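Local coordinates for Non-structural polyprotein (Sindbis virus, PDB 4GUA), which forms the nsP2 protease–nsP3 part of the Sindbis virus replicase precursor, probably joining cysteine-protease activity to the macro and zinc-binding domains of nsP3, at residues I521-C526 / F533-G538; S542-T547 / P600-C605. One frame throughout, in Å; residues are numbered along the deposited sequence.

Overall arrangement
Both contacts lie in the zinc-binding domain of nsP3, their centres about 10 Å apart. Contact 1 is the more peripheral, partly buried: a loop leaving strand 519-520 is tied to strand 533-534, and a sulfate sits by S534 and T535 at the end of strand 533-534. Contact 2 is buried, joining two loops far apart in sequence, one leading to helix 550-562, the other to the zinc. Each has one backbone hydrogen bond between its segments; contact 1 adds aliphatic branches against F533 and P523, contact 2 a proline and a threonine methyl against Y543 and F544. They also touch: F533 CE1 lies 3.9 Å from F544 CE1, and L603 packs on I521 and H522.

Contact 1: I521-C526 / F533-G538; sequences IHPDSC and FSTTKG. With SO4 (sulfate ion), chain J.
I521 and F533 meet through the CG2 and CD1 branches of the isoleucine. The CG2 of I521 lies 3.8 Å from CD1 of F533, approaching the ring obliquely, while CD1 of the isoleucine reaches the F533 CB; the two side chains cross at about a right angle. With chi1 at 50°, CG1 of I521 sits between its own N and carbonyl carbon, which places it beside the carbonyl O of S534. That same oxygen takes the hydrogen bond from I521 N, 2.8 Å long and nearly straight, the donor tilted 28° from the carbonyl plane. Farther along, the T535 methyl CG2 lies against the P523 ring, 3.9 Å from its CB, again with the two side chains crossing.

Behind this first layer, local bonds shape each segment. H522 to S525 form a type I turn closed by S525 N to H522 O, and the E614 carboxylate accepts from S525 OG at the last turn residue and from C526 N just beyond it. On the other segment S534 OG, anti to its own N (chi1 166°), accepts from T536 N at 3.2 Å in an ST turn that bends the chain out of the strand. S534 OG also donates to sulfate O4 at 3.3 Å; the ion probably comes from the crystallisation liquor. V519 pairs with S534 through backbone hydrogen bonds, and the I521 bond continues that ladder: this is the end of a two-stranded parallel sheet, 519-520 beside 533-534, in the zinc-binding domain.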
loop_
_atom_site.group_PDB
_atom_site.type_symbol
_atom_site.label_atom_id
_atom_site.label_comp_id
_atom_site.label_asym_id
_atom_site.label_seq_id
_atom_site.Cartn_x
_atom_site.Cartn_y
_atom_site.Cartn_z
ATOM N N ILE A 521 3.786 3.990 14.518
ATOM C CA ILE A 521 5.134 4.370 14.935
ATOM C C ILE A 521 5.729 3.410 15.958
ATOM O O ILE A 521 5.014 2.673 16.644
ATOM C CB ILE A 521 5.169 5.791 15.549
ATOM C CG1 ILE A 521 4.086 5.937 16.626
ATOM C CG2 ILE A 521 5.009 6.845 14.464
ATOM C CD1 ILE A 521 4.215 7.197 17.482
ATOM N N HIS A 522 7.056 3.419 16.038
ATOM C CA HIS A 522 7.777 2.642 17.039
ATOM C C HIS A 522 7.353 3.072 18.456
ATOM O O HIS A 522 7.131 4.258 18.705
ATOM C CB HIS A 522 9.282 2.850 16.837
ATOM C CG HIS A 522 10.135 1.921 17.641
ATOM N ND1 HIS A 522 10.708 2.288 18.837
ATOM C CD2 HIS A 522 10.501 0.636 17.425
ATOM C CE1 HIS A 522 11.399 1.271 19.321
ATOM N NE2 HIS A 522 11.288 0.255 18.485
ATOM N N PRO A 523 7.246 2.114 19.391
ATOM C CA PRO A 523 6.770 2.412 20.753
ATOM C C PRO A 523 7.609 3.456 21.515
ATOM O O PRO A 523 7.080 4.205 22.337
ATOM C CB PRO A 523 6.852 1.052 21.455
ATOM C CG PRO A 523 6.784 0.049 20.351
ATOM C CD PRO A 523 7.493 0.675 19.193
ATOM N N ASP A 524 8.910 3.488 21.248
ATOM C CA ASP A 524 9.817 4.437 21.894
ATOM C C ASP A 524 9.870 5.787 21.167
ATOM O O ASP A 524 10.665 6.660 21.513
ATOM C CB ASP A 524 11.224 3.843 21.998
ATOM C CG ASP A 524 11.244 2.509 22.733
ATOM O OD1 ASP A 524 10.303 2.244 23.518
ATOM O OD2 ASP A 524 12.201 1.726 22.527
ATOM N N SER A 525 9.046 5.948 20.140
ATOM C CA SER A 525 8.979 7.210 19.413
ATOM C C SER A 525 8.520 8.344 20.319
ATOM O O SER A 525 7.673 8.150 21.192
ATOM C CB SER A 525 8.016 7.087 18.230
ATOM O OG SER A 525 7.894 8.324 17.537
ATOM N N CYS A 526 9.066 9.532 20.079
ATOM C CA CYS A 526 8.671 10.734 20.803
ATOM C C CYS A 526 7.397 11.332 20.209
ATOM O O CYS A 526 6.896 12.348 20.689
ATOM C CB CYS A 526 9.791 11.769 20.754
ATOM S SG CYS A 526 9.967 12.582 19.146
ATOM N N PHE A 533 -0.619 9.840 14.935
ATOM C CA PHE A 533 0.344 8.756 15.122
ATOM C C PHE A 533 -0.111 7.800 16.218
ATOM O O PHE A 533 -0.737 8.211 17.196
ATOM C CB PHE A 533 1.726 9.308 15.469
ATOM C CG PHE A 533 2.267 10.269 14.451
ATOM C CD1 PHE A 533 2.935 9.802 13.328
ATOM C CD2 PHE A 533 2.114 11.638 14.618
ATOM C CE1 PHE A 533 3.439 10.681 12.388
ATOM C CE2 PHE A 533 2.616 12.527 13.681
ATOM C CZ PHE A 533 3.282 12.048 12.565
ATOM N N SER A 534 0.222 6.525 16.051
ATOM C CA SER A 534 -0.172 5.495 17.005
ATOM C C SER A 534 0.860 4.377 17.126
ATOM O O SER A 534 1.500 3.991 16.150
ATOM C CB SER A 534 -1.512 4.895 16.600
ATOM O OG SER A 534 -1.761 3.696 17.321
ATOM N N THR A 535 1.010 3.868 18.342
ATOM C CA THR A 535 1.928 2.779 18.644
ATOM C C THR A 535 1.362 1.408 18.284
ATOM O O THR A 535 2.113 0.477 18.004
ATOM C CB THR A 535 2.269 2.779 20.148
ATOM O OG1 THR A 535 3.046 3.940 20.460
ATOM C CG2 THR A 535 3.041 1.528 20.542
ATOM N N THR A 536 0.041 1.275 18.346
ATOM C CA THR A 536 -0.610 -0.009 18.098
ATOM C C THR A 536 -1.194 -0.229 16.691
ATOM O O THR A 536 -1.607 -1.346 16.375
ATOM C CB THR A 536 -1.760 -0.205 19.104
ATOM O OG1 THR A 536 -2.786 0.768 18.859
ATOM C CG2 THR A 536 -1.246 -0.057 20.529
ATOM N N LYS A 537 -1.209 0.794 15.837
ATOM C CA LYS A 537 -1.879 0.656 14.541
ATOM C C LYS A 537 -1.581 1.787 13.546
ATOM O O LYS A 537 -0.941 2.780 13.892
ATOM C CB LYS A 537 -3.391 0.552 14.778
ATOM C CG LYS A 537 -3.977 1.722 15.540
ATOM C CD LYS A 537 -5.486 1.589 15.748
ATOM C CE LYS A 537 -6.041 2.752 16.584
ATOM N NZ LYS A 537 -7.481 2.580 16.949
ATOM N N GLY A 538 -2.101 1.643 12.324
ATOM C CA GLY A 538 -1.852 2.588 11.243
ATOM C C GLY A 538 -0.967 2.083 10.105
ATOM O O GLY A 538 -0.613 0.905 10.037
HETATM S S SO4 J . -0.828 5.304 21.251
HETATM O O1 SO4 J . -1.451 5.838 22.457
HETATM O O2 SO4 J . -0.158 6.388 20.529
HETATM O O3 SO4 J . 0.154 4.294 21.635
HETATM O O4 SO4 J . -1.860 4.690 20.416
#

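Contact 2: S542-T547 / P600-C605. With ZN (zinc ion), chain V.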
loop_
_atom_site.group_PDB
_atom_site.type_symbol
_atom_site.label_atom_id
_atom_site.label_comp_id
_atom_site.label_asym_id
_atom_site.label_seq_id
_atom_site.Cartn_x
_atom_site.Cartn_y
_atom_site.Cartn_z
ATOM N N SER A 542 6.006 6.309 6.029
ATOM C CA SER A 542 5.730 7.737 6.075
ATOM C C SER A 542 6.972 8.569 5.770
ATOM O O SER A 542 8.098 8.125 6.001
ATOM C CB SER A 542 5.181 8.116 7.450
ATOM O OG SER A 542 4.686 9.438 7.438
ATOM N N TYR A 543 6.767 9.772 5.244
ATOM C CA TYR A 543 7.855 10.740 5.133
ATOM C C TYR A 543 7.932 11.667 6.354
ATOM O O TYR A 543 8.876 12.447 6.483
ATOM C CB TYR A 543 7.705 11.583 3.872
ATOM C CG TYR A 543 8.099 10.875 2.597
ATOM C CD1 TYR A 543 9.433 10.760 2.236
ATOM C CD2 TYR A 543 7.140 10.358 1.734
ATOM C CE1 TYR A 543 9.799 10.136 1.079
ATOM C CE2 TYR A 543 7.500 9.733 0.572
ATOM C CZ TYR A 543 8.833 9.626 0.245
ATOM O OH TYR A 543 9.218 9.002 -0.919
ATOM N N PHE A 544 6.929 11.602 7.230
ATOM C CA PHE A 544 6.915 12.417 8.437
ATOM C C PHE A 544 6.981 13.902 8.131
ATOM O O PHE A 544 7.523 14.679 8.917
ATOM C CB PHE A 544 8.062 12.023 9.371
ATOM C CG PHE A 544 7.897 10.666 9.958
ATOM C CD1 PHE A 544 7.148 10.491 11.108
ATOM C CD2 PHE A 544 8.447 9.556 9.339
ATOM C CE1 PHE A 544 6.965 9.233 11.646
ATOM C CE2 PHE A 544 8.272 8.294 9.872
ATOM C CZ PHE A 544 7.528 8.131 11.026
ATOM N N GLU A 545 6.442 14.298 6.984
ATOM C CA GLU A 545 6.364 15.715 6.664
ATOM C C GLU A 545 5.537 16.421 7.738
ATOM O O GLU A 545 4.551 15.877 8.228
ATOM C CB GLU A 545 5.761 15.931 5.274
ATOM C CG GLU A 545 4.280 15.621 5.151
ATOM C CD GLU A 545 3.992 14.212 4.635
ATOM O OE1 GLU A 545 4.823 13.305 4.841
ATOM O OE2 GLU A 545 2.918 14.016 4.022
ATOM N N GLY A 546 5.951 17.628 8.112
ATOM C CA GLY A 546 5.300 18.356 9.185
ATOM C C GLY A 546 5.955 18.103 10.532
ATOM O O GLY A 546 5.560 18.676 11.547
ATOM N N THR A 547 6.964 17.243 10.544
ATOM C CA THR A 547 7.757 17.036 11.741
ATOM C C THR A 547 9.211 17.320 11.407
ATOM O O THR A 547 9.543 17.588 10.253
ATOM C CB THR A 547 7.644 15.589 12.259
ATOM O OG1 THR A 547 8.575 14.744 11.566
ATOM C CG2 THR A 547 6.232 15.068 12.080
ATOM N N PRO A 600 9.817 5.887 3.610
ATOM C CA PRO A 600 10.576 4.914 4.403
ATOM C C PRO A 600 9.635 4.171 5.329
ATOM O O PRO A 600 8.642 4.754 5.765
ATOM C CB PRO A 600 11.544 5.770 5.220
ATOM C CG PRO A 600 11.386 7.172 4.763
ATOM C CD PRO A 600 10.348 7.255 3.704
ATOM N N LYS A 601 9.930 2.915 5.639
ATOM C CA LYS A 601 9.081 2.199 6.572
ATOM C C LYS A 601 9.267 2.765 7.975
ATOM O O LYS A 601 10.381 3.076 8.391
ATOM C CB LYS A 601 9.308 0.681 6.519
ATOM C CG LYS A 601 10.681 0.187 6.845
ATOM C CD LYS A 601 10.720 -1.332 6.706
ATOM C CE LYS A 601 10.962 -1.779 5.287
ATOM N NZ LYS A 601 12.325 -2.380 5.153
ATOM N N THR A 602 8.150 2.904 8.685
ATOM C CA THR A 602 8.128 3.458 10.033
ATOM C C THR A 602 8.376 2.426 11.124
ATOM O O THR A 602 8.607 2.785 12.274
ATOM C CB THR A 602 6.748 4.067 10.336
ATOM O OG1 THR A 602 5.755 3.038 10.258
ATOM C CG2 THR A 602 6.399 5.156 9.340
ATOM N N LEU A 603 8.320 1.146 10.779
ATOM C CA LEU A 603 8.398 0.105 11.791
ATOM C C LEU A 603 9.189 -1.110 11.300
ATOM O O LEU A 603 8.642 -2.203 11.176
ATOM C CB LEU A 603 6.980 -0.313 12.170
ATOM C CG LEU A 603 6.807 -0.985 13.524
ATOM C CD1 LEU A 603 6.992 0.042 14.638
ATOM C CD2 LEU A 603 5.444 -1.659 13.607
ATOM N N PRO A 604 10.487 -0.921 11.032
ATOM C CA PRO A 604 11.350 -2.002 10.539
ATOM C C PRO A 604 11.569 -3.095 11.583
ATOM O O PRO A 604 11.753 -4.269 11.241
ATOM C CB PRO A 604 12.658 -1.282 10.212
ATOM C CG PRO A 604 12.636 -0.049 11.053
ATOM C CD PRO A 604 11.205 0.359 11.133
ATOM N N CYS A 605 11.566 -2.702 12.852
ATOM C CA CYS A 605 11.560 -3.668 13.943
ATOM C C CYS A 605 11.081 -2.998 15.216
ATOM O O CYS A 605 10.852 -1.790 15.234
ATOM C CB CYS A 605 12.944 -4.286 14.148
ATOM S SG CYS A 605 14.219 -3.136 14.680
HETATM ZN ZN ZN V . 15.988 -4.521 15.458
#
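S542 and P600 bring the two segments together, their CA atoms 5.9 Å apart, in a loop-to-loop junction of the nsP3 zinc-binding domain. S542 N donates to P600 O across 3.1 Å, the donor lying nearly on the extension of the carbonyl bond (C=O...N 164°). Neither segment is helix or strand. The 542-547 loop folds on itself twice: S542 OG accepts from F544 N at 3.1 Å in an ST turn, and F544 to T547 make a type II turn in which the F544 oxygen takes both T547 N and T547 OG1, the hydroxyl lying on a lone pair in the carbonyl plane. T547 OG1 also accepts from F549 N at the approach to helix 550-562.

P600 makes a CH-pi contact with Y543: its CD lies over one face of the tyrosine ring, offset toward the rim, 4.2 Å from the centroid and 25° off the normal. Y543 OH is hydrogen-bonded to S597 OG. Two residues on from P600, T602 places its methyl CG2 between S542 and F544, 3.7 Å from S542 CB and 3.6 Å from F544 CZ, meeting the F544 ring obliquely. With chi1 at 61°, T602 OG1 stands between its backbone N and carbonyl carbon and makes its main hydrogen bond to W520 O, tying this loop to strand 519-520. The 600-605 chain then runs on to the metal, which C607, C630 and C648 also bind, and C605 SG meets the zinc at 2.4 Å.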